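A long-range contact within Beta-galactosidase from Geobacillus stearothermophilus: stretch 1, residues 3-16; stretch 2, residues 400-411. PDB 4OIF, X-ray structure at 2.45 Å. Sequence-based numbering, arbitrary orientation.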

# COMPACT_ATOMS: atom_id res chain seq x y z
N LYS A 3 18.59 40.80 32.95
CA LYS A 3 18.35 39.86 34.06
C LYS A 3 16.94 39.25 34.02
O LYS A 3 16.03 39.80 34.64
CB LYS A 3 18.56 40.57 35.41
CG LYS A 3 19.71 41.58 35.46
CD LYS A 3 19.35 42.95 34.87
CE LYS A 3 20.59 43.79 34.59
NZ LYS A 3 20.26 45.12 34.00
N TYR A 4 16.77 38.13 33.30
CA TYR A 4 15.46 37.48 33.14
C TYR A 4 14.37 38.45 32.70
O TYR A 4 13.20 38.28 33.07
CB TYR A 4 14.98 36.82 34.45
CG TYR A 4 15.78 35.65 34.98
CD1 TYR A 4 16.09 34.55 34.19
CD2 TYR A 4 16.21 35.64 36.31
CE1 TYR A 4 16.82 33.48 34.70
CE2 TYR A 4 16.93 34.58 36.82
CZ TYR A 4 17.23 33.50 36.02
OH TYR A 4 17.95 32.47 36.57
N GLU A 5 14.72 39.47 31.94
CA GLU A 5 13.74 40.51 31.66
C GLU A 5 12.67 39.97 30.72
O GLU A 5 12.95 39.14 29.86
CB GLU A 5 14.39 41.77 31.09
CG GLU A 5 13.96 43.05 31.81
CD GLU A 5 12.45 43.28 31.74
OE1 GLU A 5 11.91 43.46 30.62
OE2 GLU A 5 11.79 43.27 32.81
N ARG A 6 11.44 40.42 30.92
CA ARG A 6 10.34 40.02 30.06
C ARG A 6 10.53 40.56 28.65
O ARG A 6 11.06 41.65 28.46
CB ARG A 6 9.00 40.48 30.62
CG ARG A 6 8.57 39.76 31.89
CD ARG A 6 7.31 40.38 32.43
NE ARG A 6 6.73 39.62 33.53
CZ ARG A 6 7.07 39.76 34.81
NH1 ARG A 6 8.00 40.65 35.17
NH2 ARG A 6 6.48 39.01 35.74
N THR A 7 10.10 39.78 27.67
CA THR A 7 10.11 40.23 26.29
C THR A 7 8.75 39.93 25.68
O THR A 7 8.42 38.78 25.39
CB THR A 7 11.24 39.55 25.49
OG1 THR A 7 11.01 38.15 25.45
CG2 THR A 7 12.60 39.82 26.13
N TYR A 8 7.94 40.97 25.51
CA TYR A 8 6.56 40.80 25.04
C TYR A 8 6.49 40.67 23.52
O TYR A 8 7.12 41.44 22.79
CB TYR A 8 5.70 41.98 25.50
CG TYR A 8 5.56 42.08 27.01
CD1 TYR A 8 4.44 41.58 27.66
CD2 TYR A 8 6.54 42.69 27.78
CE1 TYR A 8 4.30 41.68 29.04
CE2 TYR A 8 6.42 42.80 29.16
CZ TYR A 8 5.29 42.29 29.78
OH TYR A 8 5.16 42.40 31.14
N THR A 9 5.73 39.70 23.04
CA THR A 9 5.67 39.45 21.60
C THR A 9 4.51 40.21 20.96
O THR A 9 4.53 40.46 19.76
CB THR A 9 5.56 37.93 21.28
OG1 THR A 9 4.42 37.36 21.94
CG2 THR A 9 6.82 37.19 21.72
N THR A 10 3.51 40.56 21.76
CA THR A 10 2.41 41.40 21.29
C THR A 10 2.12 42.51 22.28
O THR A 10 2.74 42.57 23.35
CB THR A 10 1.09 40.63 21.05
OG1 THR A 10 0.32 40.60 22.26
CG2 THR A 10 1.36 39.22 20.61
N GLN A 11 1.16 43.35 21.93
CA GLN A 11 0.74 44.48 22.76
C GLN A 11 -0.09 44.00 23.95
O GLN A 11 -0.46 44.80 24.81
CB GLN A 11 -0.06 45.48 21.91
CG GLN A 11 0.01 46.90 22.40
CD GLN A 11 1.35 47.55 22.10
OE1 GLN A 11 2.13 47.06 21.29
NE2 GLN A 11 1.63 48.67 22.78
N ALA A 12 -0.40 42.71 24.00
CA ALA A 12 -1.25 42.17 25.05
C ALA A 12 -0.47 41.88 26.32
O ALA A 12 0.58 41.23 26.28
CB ALA A 12 -1.95 40.92 24.57
N ASN A 13 -1.00 42.35 27.45
CA ASN A 13 -0.42 42.07 28.76
C ASN A 13 -1.18 40.92 29.41
O ASN A 13 -1.26 40.82 30.64
CB ASN A 13 -0.46 43.31 29.66
CG ASN A 13 -1.88 43.68 30.09
OD1 ASN A 13 -2.84 43.49 29.34
ND2 ASN A 13 -2.01 44.22 31.30
N PHE A 14 -1.75 40.06 28.58
CA PHE A 14 -2.51 38.92 29.04
C PHE A 14 -2.28 37.73 28.13
O PHE A 14 -1.91 37.90 26.97
CB PHE A 14 -4.00 39.26 29.10
CG PHE A 14 -4.57 39.70 27.79
CD1 PHE A 14 -5.17 38.78 26.94
CD2 PHE A 14 -4.53 41.03 27.41
CE1 PHE A 14 -5.71 39.18 25.72
CE2 PHE A 14 -5.05 41.44 26.20
CZ PHE A 14 -5.64 40.52 25.35
N ILE A 15 -2.49 36.53 28.64
CA ILE A 15 -2.34 35.33 27.83
C ILE A 15 -3.55 35.21 26.91
O ILE A 15 -4.68 35.15 27.37
CB ILE A 15 -2.18 34.07 28.68
CG1 ILE A 15 -0.73 33.95 29.15
CG2 ILE A 15 -2.57 32.84 27.89
CD1 ILE A 15 -0.59 33.47 30.57
N LEU A 16 -3.29 35.21 25.60
CA LEU A 16 -4.36 35.14 24.62
C LEU A 16 -5.13 33.85 24.82
O LEU A 16 -4.55 32.81 25.01
CB LEU A 16 -3.81 35.19 23.19
CG LEU A 16 -2.60 36.11 22.97
CD1 LEU A 16 -2.22 36.09 21.50
CD2 LEU A 16 -2.90 37.53 23.45
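Stretch 2 400-411: KMSGIVGTNRPA

The contact is pinned at a type II beta turn running from Ile404 to Thr407, whose Gly406 carbonyl faces Thr7. The shortest direct polar link is between main chains: Thr7 N donates to Gly406 O at 2.8 Å with a nearly straight N-H...O angle of 165°. The same carbonyl oxygen also receives a CA-H...O contact from Arg6 CA, 3.2 Å from Gly406 O, so one acceptor serves two neighbouring residues. Arg6 then reaches along the turn. Its guanidinium grips Gly403 O with two donors, NH2 at 3.0 Å and NE at 3.2 Å from that oxygen, and the carbonyl lies near the guanidinium plane, where N-H groups point. Arg6 makes this reach with chi2 and chi3 both t.

Asn408, whose CA-to-CB bond points toward stretch 1, ties down the other end. Its ND2 donates to Thr7 OG1 at 3.2 Å and, more weakly, to Glu5 O, 3.3 Å from ND2. Water extends the polar layer at two places. Water 1 lies 2.7 Å from Tyr4 O and accepts from Asn408 N at 3.0 Å. Water 2 donates to Ser402 O at 2.6 Å and to Val405 O at 2.8 Å, with weak bonds to Arg6 NE and Tyr8 OH, each 3.3 Å from the water oxygen.

The pairing order gives the direction. Arg6 lies nearest Thr407 (CA to CA 4.7 Å), Tyr8 nearest Gly406 (4.4 Å between CA atoms) and Phe14 nearest Ser402 (4.7 Å, again CA to CA), so the chains run in opposite senses without forming a regular ladder. Between the first two pairings and the third, stretch 1 loops out: Thr9, Thr10 and Gln11 make no contact, and Ala12 N donates to Thr10 OG1 at 2.8 Å within that loop.

The turn is braced internally by Thr407 N to Ile404 O, 2.9 Å, and by a very short bond from Thr407 OG1 to Ile404 O, 2.5 Å. The backbone angles by themselves, phi/psi of 83/-6, call for glycine at Gly406, since a CB would jam against the preceding carbonyl oxygen; it would also point toward stretch 1 and sit tightly, 3.3 Å from Tyr8 CD1.

Val405 is the apolar plug, with the largest area covered by the other stretch. Its CA-to-CB bond points toward stretch 1 and its two methyls divide the work: CG1 lies 3.7 Å from Tyr8 CD1, while CG2 sits 3.6 Å from Ile15 CG1 and 3.5 Å from Phe14 C. Ile15 continues the packing, its CD1 3.7 Å from Met401 CB and 3.3 Å from Met401 O. At the margins, Ser402 CB rests 3.3 Å from Asn13 O, and Pro410 CG touches the edge of the Tyr4 ring, 4.2 Å from CE1. The rule to read here is economical: carbonyls in and just before the turn receive donors from stretch 1, Asn408 returns donors to it, and Val405, with Ile15 against it, fills the space beside them.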

# COMPACT_ATOMS: atom_id res chain seq x y z
N LYS A 400 -5.62 34.61 35.61
CA LYS A 400 -4.79 34.80 36.80
C LYS A 400 -3.30 34.66 36.49
O LYS A 400 -2.49 34.60 37.41
CB LYS A 400 -5.15 33.80 37.90
CG LYS A 400 -6.62 33.73 38.26
CD LYS A 400 -6.87 32.64 39.30
CE LYS A 400 -8.36 32.44 39.57
NZ LYS A 400 -8.60 31.36 40.57
N MET A 401 -2.94 34.61 35.21
CA MET A 401 -1.57 34.26 34.84
C MET A 401 -0.83 35.33 34.02
O MET A 401 0.16 35.03 33.35
CB MET A 401 -1.57 32.92 34.07
CG MET A 401 -1.80 31.71 34.98
SD MET A 401 -2.23 30.18 34.12
CE MET A 401 -0.69 29.78 33.29
N SER A 402 -1.28 36.58 34.08
CA SER A 402 -0.72 37.60 33.21
C SER A 402 0.75 37.91 33.49
O SER A 402 1.44 38.49 32.65
CB SER A 402 -1.54 38.88 33.33
OG SER A 402 -1.60 39.31 34.67
N GLY A 403 1.24 37.53 34.66
CA GLY A 403 2.63 37.76 35.02
C GLY A 403 3.60 36.86 34.27
O GLY A 403 4.79 37.15 34.15
N ILE A 404 3.07 35.76 33.76
CA ILE A 404 3.87 34.83 32.99
C ILE A 404 4.13 35.38 31.58
O ILE A 404 5.15 35.08 30.94
CB ILE A 404 3.19 33.46 32.96
CG1 ILE A 404 2.99 32.96 34.39
CG2 ILE A 404 4.00 32.46 32.15
CD1 ILE A 404 1.93 31.87 34.54
N VAL A 405 3.21 36.22 31.11
CA VAL A 405 3.32 36.81 29.78
C VAL A 405 4.67 37.49 29.56
O VAL A 405 5.08 38.36 30.33
CB VAL A 405 2.19 37.83 29.51
CG1 VAL A 405 2.41 38.52 28.17
CG2 VAL A 405 0.84 37.13 29.55
N GLY A 406 5.36 37.07 28.51
CA GLY A 406 6.64 37.66 28.16
C GLY A 406 7.83 37.10 28.92
O GLY A 406 8.97 37.45 28.62
N THR A 407 7.59 36.23 29.90
CA THR A 407 8.71 35.61 30.60
C THR A 407 9.43 34.58 29.72
O THR A 407 8.79 33.85 28.94
CB THR A 407 8.27 34.90 31.90
OG1 THR A 407 7.26 33.92 31.60
CG2 THR A 407 7.74 35.91 32.91
N ASN A 408 10.74 34.53 29.86
CA ASN A 408 11.56 33.56 29.14
C ASN A 408 12.00 32.42 30.05
O ASN A 408 11.50 32.29 31.18
CB ASN A 408 12.78 34.26 28.53
CG ASN A 408 12.38 35.28 27.46
OD1 ASN A 408 11.98 34.91 26.35
ND2 ASN A 408 12.47 36.56 27.81
N ARG A 409 12.90 31.57 29.56
CA ARG A 409 13.30 30.39 30.32
C ARG A 409 14.60 29.81 29.80
O ARG A 409 14.61 28.79 29.10
CB ARG A 409 12.22 29.32 30.29
CG ARG A 409 11.46 29.19 28.97
CD ARG A 409 10.67 27.90 28.95
NE ARG A 409 11.58 26.76 28.89
CZ ARG A 409 11.27 25.54 29.30
NH1 ARG A 409 10.07 25.29 29.81
NH2 ARG A 409 12.16 24.56 29.19
N PRO A 410 15.72 30.44 30.16
CA PRO A 410 17.04 30.08 29.65
C PRO A 410 17.40 28.66 30.04
O PRO A 410 17.09 28.21 31.14
CB PRO A 410 17.98 31.09 30.31
CG PRO A 410 17.09 32.22 30.74
CD PRO A 410 15.80 31.54 31.14
N ALA A 411 18.04 27.95 29.12
CA ALA A 411 18.44 26.58 29.37
C ALA A 411 19.95 26.47 29.28
O ALA A 411 20.59 27.20 28.53
CB ALA A 411 17.75 25.63 28.37
O HOH W 1 11.59 36.68 31.70
O HOH W 2 3.69 39.65 32.33